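PDB 7AVH: LPXTG cell wall surface protein from Streptococcus gordonii, which probably acts as a cell-wall-anchored adhesin whose tandem SHIRT domains, two of them in this chain, form a stalk that projects its binding region from the bacterial surface. Local coordinates for residues G35-P40 with S64-G69; P84-T89 with L116-Q121. One frame throughout, in Å; residues are numbered along the deposited sequence.

Contact 1: G35-P40 with S64-G69; sequences GSQATP and SETING
The segments G35-P40 and S64-G69 run antiparallel as a ladder of two short strands, 37-38 and 65-66, with Q37 and T66 as a non-hydrogen-bonded pair and A38 and E65 as a hydrogen-bonded one. A38 and E65 bond to each other both ways, A38 N to E65 O at 2.8 Å and E65 N to A38 O at 2.9 Å. The next rung is the straightest: I67 N donates a hydrogen bond to S36 O at 2.8 Å, nearly along the C=O axis. At the G35 end the partner of I67 O is G35 N, which reaches it from above the carbonyl plane with a bent N-H...O angle of 133°. CA-H...O contacts supplement the rungs, the shortest from S64 CA to A38 O at 3.1 Å. This small ribbon is a two-stranded sheet separate from the main sheet of the SHIRT domain, a family of the ubiquitin clan, and lies at the surface near the N-terminal end of the chain. Q37 and T66 share the outer, exposed face. The Q37 chain, bent at chi2 (-58°), crosses T66 obliquely, so that NE2 donates to T66 OG1 at 2.6 Å with the hydroxyl oxygen almost in the amide plane. T66 OG1 stands beside its own backbone N, anti to the carbonyl carbon. On the A38 side, I67 CD1 meets A38 CB at 3.9 Å; both residues are buried, and the I67 side chain also touches Y2 of strand 2-10 and A72 of strand 72-94. S36 OG, in the crowded position between its N and carbonyl carbon, is hydrogen-bonded to K33 O. Toward the other end, T39 CG2 packs against S64 CB at 3.7 Å.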
loop_
_atom_site.group_PDB
_atom_site.type_symbol
_atom_site.label_atom_id
_atom_site.label_comp_id
_atom_site.label_asym_id
_atom_site.label_seq_id
_atom_site.Cartn_x
_atom_site.Cartn_y
_atom_site.Cartn_z
ATOM N N GLY A 35 24.084 -28.820 -26.680
ATOM C CA GLY A 35 23.106 -29.891 -26.537
ATOM C C GLY A 35 22.789 -30.293 -25.111
ATOM O O GLY A 35 21.871 -31.130 -24.960
ATOM N N SER A 36 23.470 -29.747 -24.099
ATOM C CA SER A 36 23.179 -30.036 -22.679
ATOM C C SER A 36 21.962 -29.235 -22.215
ATOM O O SER A 36 21.533 -28.280 -22.904
ATOM C CB SER A 36 24.374 -29.731 -21.768
ATOM O OG SER A 36 24.712 -28.352 -21.718
ATOM N N GLN A 37 21.448 -29.564 -21.054
ATOM C CA GLN A 37 20.350 -28.804 -20.412
ATOM C C GLN A 37 20.969 -27.709 -19.523
ATOM O O GLN A 37 21.803 -27.961 -18.636
ATOM C CB GLN A 37 19.511 -29.691 -19.490
ATOM C CG GLN A 37 18.666 -30.738 -20.217
ATOM C CD GLN A 37 17.738 -30.038 -21.178
ATOM O OE1 GLN A 37 16.798 -29.312 -20.781
ATOM N NE2 GLN A 37 18.016 -30.243 -22.451
ATOM N N ALA A 38 20.549 -26.481 -19.741
ATOM C CA ALA A 38 20.882 -25.365 -18.849
ATOM C C ALA A 38 19.705 -25.104 -17.917
ATOM O O ALA A 38 18.562 -25.073 -18.388
ATOM C CB ALA A 38 21.226 -24.192 -19.652
ATOM N N THR A 39 20.008 -24.963 -16.662
ATOM C CA THR A 39 18.976 -24.545 -15.694
ATOM C C THR A 39 19.483 -23.298 -15.001
ATOM O O THR A 39 20.640 -23.188 -14.600
ATOM C CB THR A 39 18.645 -25.608 -14.648
ATOM O OG1 THR A 39 19.852 -25.893 -13.942
ATOM C CG2 THR A 39 18.043 -26.849 -15.254
ATOM N N PRO A 40 18.586 -22.307 -14.778
ATOM C CA PRO A 40 19.011 -21.039 -14.261
ATOM C C PRO A 40 19.422 -21.207 -12.785
ATOM O O PRO A 40 18.935 -22.026 -12.040
ATOM C CB PRO A 40 17.749 -20.157 -14.432
ATOM C CG PRO A 40 16.625 -21.126 -14.445
ATOM C CD PRO A 40 17.201 -22.358 -15.165
ATOM N N SER A 64 14.323 -24.651 -17.565
ATOM C CA SER A 64 15.485 -25.236 -18.224
ATOM C C SER A 64 15.383 -24.942 -19.690
ATOM O O SER A 64 14.315 -24.650 -20.179
ATOM C CB SER A 64 15.572 -26.691 -17.937
ATOM O OG SER A 64 14.466 -27.329 -18.532
ATOM N N GLU A 65 16.490 -25.129 -20.371
ATOM C CA GLU A 65 16.486 -25.036 -21.823
ATOM C C GLU A 65 17.660 -25.847 -22.339
ATOM O O GLU A 65 18.691 -25.908 -21.702
ATOM C CB GLU A 65 16.663 -23.607 -22.303
ATOM C CG GLU A 65 16.364 -23.427 -23.783
ATOM C CD GLU A 65 16.221 -21.940 -24.050
ATOM O OE1 GLU A 65 17.288 -21.309 -24.332
ATOM O OE2 GLU A 65 15.088 -21.444 -24.039
ATOM N N THR A 66 17.460 -26.401 -23.524
ATOM C CA THR A 66 18.508 -27.119 -24.238
ATOM C C THR A 66 19.426 -26.102 -24.897
ATOM O O THR A 66 18.964 -25.193 -25.617
ATOM C CB THR A 66 17.897 -28.076 -25.249
ATOM O OG1 THR A 66 17.087 -29.037 -24.590
ATOM C CG2 THR A 66 18.968 -28.809 -26.013
ATOM N N ILE A 67 20.719 -26.198 -24.646
ATOM C CA ILE A 67 21.694 -25.357 -25.372
ATOM C C ILE A 67 21.751 -25.862 -26.830
ATOM O O ILE A 67 21.963 -27.102 -27.079
ATOM C CB ILE A 67 23.088 -25.476 -24.708
ATOM C CG1 ILE A 67 23.112 -24.964 -23.260
ATOM C CG2 ILE A 67 24.136 -24.735 -25.524
ATOM C CD1 ILE A 67 22.754 -23.489 -23.122
ATOM N N ASN A 68 21.455 -25.010 -27.777
ATOM C CA ASN A 68 21.399 -25.416 -29.188
ATOM C C ASN A 68 22.150 -24.399 -30.016
ATOM O O ASN A 68 21.533 -23.478 -30.617
ATOM C CB ASN A 68 19.980 -25.636 -29.689
ATOM C CG ASN A 68 19.997 -26.357 -31.018
ATOM O OD1 ASN A 68 21.024 -26.903 -31.476
ATOM N ND2 ASN A 68 18.842 -26.350 -31.656
ATOM N N GLY A 69 23.482 -24.444 -29.911
ATOM C CA GLY A 69 24.329 -23.627 -30.790
ATOM C C GLY A 69 24.217 -22.120 -30.473
ATOM O O GLY A 69 24.447 -21.283 -31.351
#

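Contact 2: P84-T89 with L116-Q121; sequences PTYKAT and LKDGSQ
The Y86 ring lies alongside the D118 carboxylate, the two side chains pointing the same way with their planes 59° apart. Strands 72-94 and 113-117 of the main sheet pair antiparallel here in the second SHIRT domain, with Y86 and L116 as a hydrogen-bonded pair. Y86 CE2 comes 3.9 Å from D118 CG in an oblique approach, while a water sits in the ring plane at the hydroxyl edge. That water links Y86 OH to D118 OD2, donating to the carboxylate oxygen OD2 at 2.6 Å; OD1 is held by G153 N, so both carboxylate oxygens are engaged. Y86 N donates to L116 O at 2.9 Å, in the carbonyl plane and on a lone pair, and L116 N returns a bond to Y86 O. L116 CG stands beside its own N, anti to the carbonyl carbon (chi1 -55°), and CD1 lands 3.7 Å from A88 CB, the buried end of the contact. T85 CB rests against L116 O at 3.3 Å. Beyond the paired residues the chains diverge, and a second water bridges them, donating to P84 O and accepting from D118 N. The chain then reverses through a type II beta turn, K117 to S120, with G119 at positive phi. K117 O accepts two hydrogen bonds there, from S120 N at 3.0 Å and, on a lone pair, from S120 OG at 2.6 Å.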
loop_
_atom_site.group_PDB
_atom_site.type_symbol
_atom_site.label_atom_id
_atom_site.label_comp_id
_atom_site.label_asym_id
_atom_site.label_seq_id
_atom_site.Cartn_x
_atom_site.Cartn_y
_atom_site.Cartn_z
ATOM N N PRO A 84 2.295 -2.310 4.653
ATOM C CA PRO A 84 1.023 -2.123 5.347
ATOM C C PRO A 84 0.528 -0.674 5.365
ATOM O O PRO A 84 1.325 0.232 5.562
ATOM C CB PRO A 84 1.303 -2.624 6.774
ATOM C CG PRO A 84 2.311 -3.711 6.464
ATOM C CD PRO A 84 3.259 -3.054 5.493
ATOM N N THR A 85 -0.732 -0.518 5.024
ATOM C CA THR A 85 -1.418 0.812 5.088
ATOM C C THR A 85 -2.382 0.851 6.258
ATOM O O THR A 85 -2.725 -0.151 6.849
ATOM C CB THR A 85 -2.134 1.109 3.771
ATOM O OG1 THR A 85 -3.053 0.051 3.498
ATOM C CG2 THR A 85 -1.147 1.208 2.616
ATOM N N TYR A 86 -2.906 2.044 6.498
ATOM C CA TYR A 86 -3.754 2.336 7.682
ATOM C C TYR A 86 -4.991 3.092 7.210
ATOM O O TYR A 86 -5.073 3.528 6.057
ATOM C CB TYR A 86 -2.911 3.069 8.702
ATOM C CG TYR A 86 -1.764 2.235 9.211
ATOM C CD1 TYR A 86 -1.951 1.287 10.189
ATOM C CD2 TYR A 86 -0.523 2.296 8.648
ATOM C CE1 TYR A 86 -0.942 0.462 10.621
ATOM C CE2 TYR A 86 0.508 1.405 9.032
ATOM C CZ TYR A 86 0.302 0.510 10.045
ATOM O OH TYR A 86 1.289 -0.373 10.456
ATOM N N LYS A 87 -5.873 3.296 8.182
ATOM C CA LYS A 87 -7.144 4.014 7.959
ATOM C C LYS A 87 -7.170 5.276 8.815
ATOM O O LYS A 87 -6.511 5.390 9.814
ATOM C CB LYS A 87 -8.337 3.116 8.345
ATOM C CG LYS A 87 -8.428 1.866 7.501
ATOM C CD LYS A 87 -9.714 1.082 7.794
ATOM C CE LYS A 87 -9.762 -0.201 6.989
ATOM N NZ LYS A 87 -10.921 -1.052 7.346
ATOM N N ALA A 88 -8.045 6.172 8.382
ATOM C CA ALA A 88 -8.469 7.302 9.224
ATOM C C ALA A 88 -9.965 7.263 9.370
ATOM O O ALA A 88 -10.667 7.236 8.388
ATOM C CB ALA A 88 -8.033 8.605 8.613
ATOM N N THR A 89 -10.415 7.187 10.641
ATOM C CA THR A 89 -11.833 7.084 10.948
ATOM C C THR A 89 -12.315 8.375 11.628
ATOM O O THR A 89 -11.511 9.198 12.057
ATOM C CB THR A 89 -11.998 5.842 11.857
ATOM O OG1 THR A 89 -11.211 6.008 13.035
ATOM C CG2 THR A 89 -11.496 4.562 11.144
ATOM N N LEU A 116 -4.018 4.443 3.577
ATOM C CA LEU A 116 -3.101 5.555 3.892
ATOM C C LEU A 116 -1.712 4.988 4.191
ATOM O O LEU A 116 -1.552 4.087 5.001
ATOM C CB LEU A 116 -3.629 6.345 5.084
ATOM C CG LEU A 116 -5.062 6.894 4.989
ATOM C CD1 LEU A 116 -5.411 7.723 6.193
ATOM C CD2 LEU A 116 -5.250 7.661 3.719
ATOM N N LYS A 117 -0.710 5.567 3.577
ATOM C CA LYS A 117 0.678 5.141 3.796
ATOM C C LYS A 117 1.189 5.530 5.167
ATOM O O LYS A 117 0.914 6.639 5.685
ATOM C CB LYS A 117 1.578 5.706 2.713
ATOM C CG LYS A 117 1.273 5.035 1.382
ATOM C CD LYS A 117 2.285 5.318 0.311
ATOM C CE LYS A 117 1.836 4.825 -1.045
ATOM N NZ LYS A 117 2.851 5.315 -2.005
ATOM N N ASP A 118 1.925 4.628 5.762
ATOM C CA ASP A 118 2.658 4.933 7.008
ATOM C C ASP A 118 3.557 6.170 6.780
ATOM O O ASP A 118 4.235 6.288 5.706
ATOM C CB ASP A 118 3.485 3.748 7.518
ATOM C CG ASP A 118 3.684 3.725 9.045
ATOM O OD1 ASP A 118 3.204 4.632 9.710
ATOM O OD2 ASP A 118 4.293 2.756 9.581
ATOM N N GLY A 119 3.527 7.070 7.760
ATOM C CA GLY A 119 4.264 8.349 7.764
ATOM C C GLY A 119 3.533 9.464 7.026
ATOM O O GLY A 119 4.056 10.599 7.061
ATOM N N SER A 120 2.418 9.190 6.332
ATOM C CA SER A 120 1.663 10.211 5.591
ATOM C C SER A 120 0.822 11.070 6.562
ATOM O O SER A 120 0.631 10.736 7.750
ATOM C CB SER A 120 0.781 9.619 4.484
ATOM O OG SER A 120 -0.304 8.857 5.038
ATOM N N GLN A 121 0.367 12.197 6.070
ATOM C CA GLN A 121 -0.541 13.093 6.836
ATOM C C GLN A 121 -1.982 12.757 6.509
ATOM O O GLN A 121 -2.367 12.709 5.317
ATOM C CB GLN A 121 -0.250 14.565 6.501
ATOM C CG GLN A 121 -0.753 15.528 7.592
ATOM C CD GLN A 121 0.255 15.528 8.723
ATOM O OE1 GLN A 121 -0.025 16.042 9.798
ATOM N NE2 GLN A 121 1.411 14.900 8.522
HETATM O O HOH W 1 2.432 2.234 3.968
HETATM O O HOH W 2 3.846 0.150 9.494
#

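Both contacts are surface antiparallel pairings in successive SHIRT domains and share no segment, though I67 and E65 of contact 1 pack on A72 at the start of strand 72-94, which also carries contact 2; their centres are about 48 Å apart and their nearest atoms about 30 Å. Contact 1 lies at the N-terminal end, in a ribbon apart from the main sheet, whereas contact 2 lies near the middle of the chain, where strand 72-94 joins the two domains. Contact 1 buries more surface, 424 against 305 Å², and is direct: five hydrogen bonds, one of them between side chains. Contact 2 has two direct backbone bonds and adds two bridging waters, one between backbones and one between side chains.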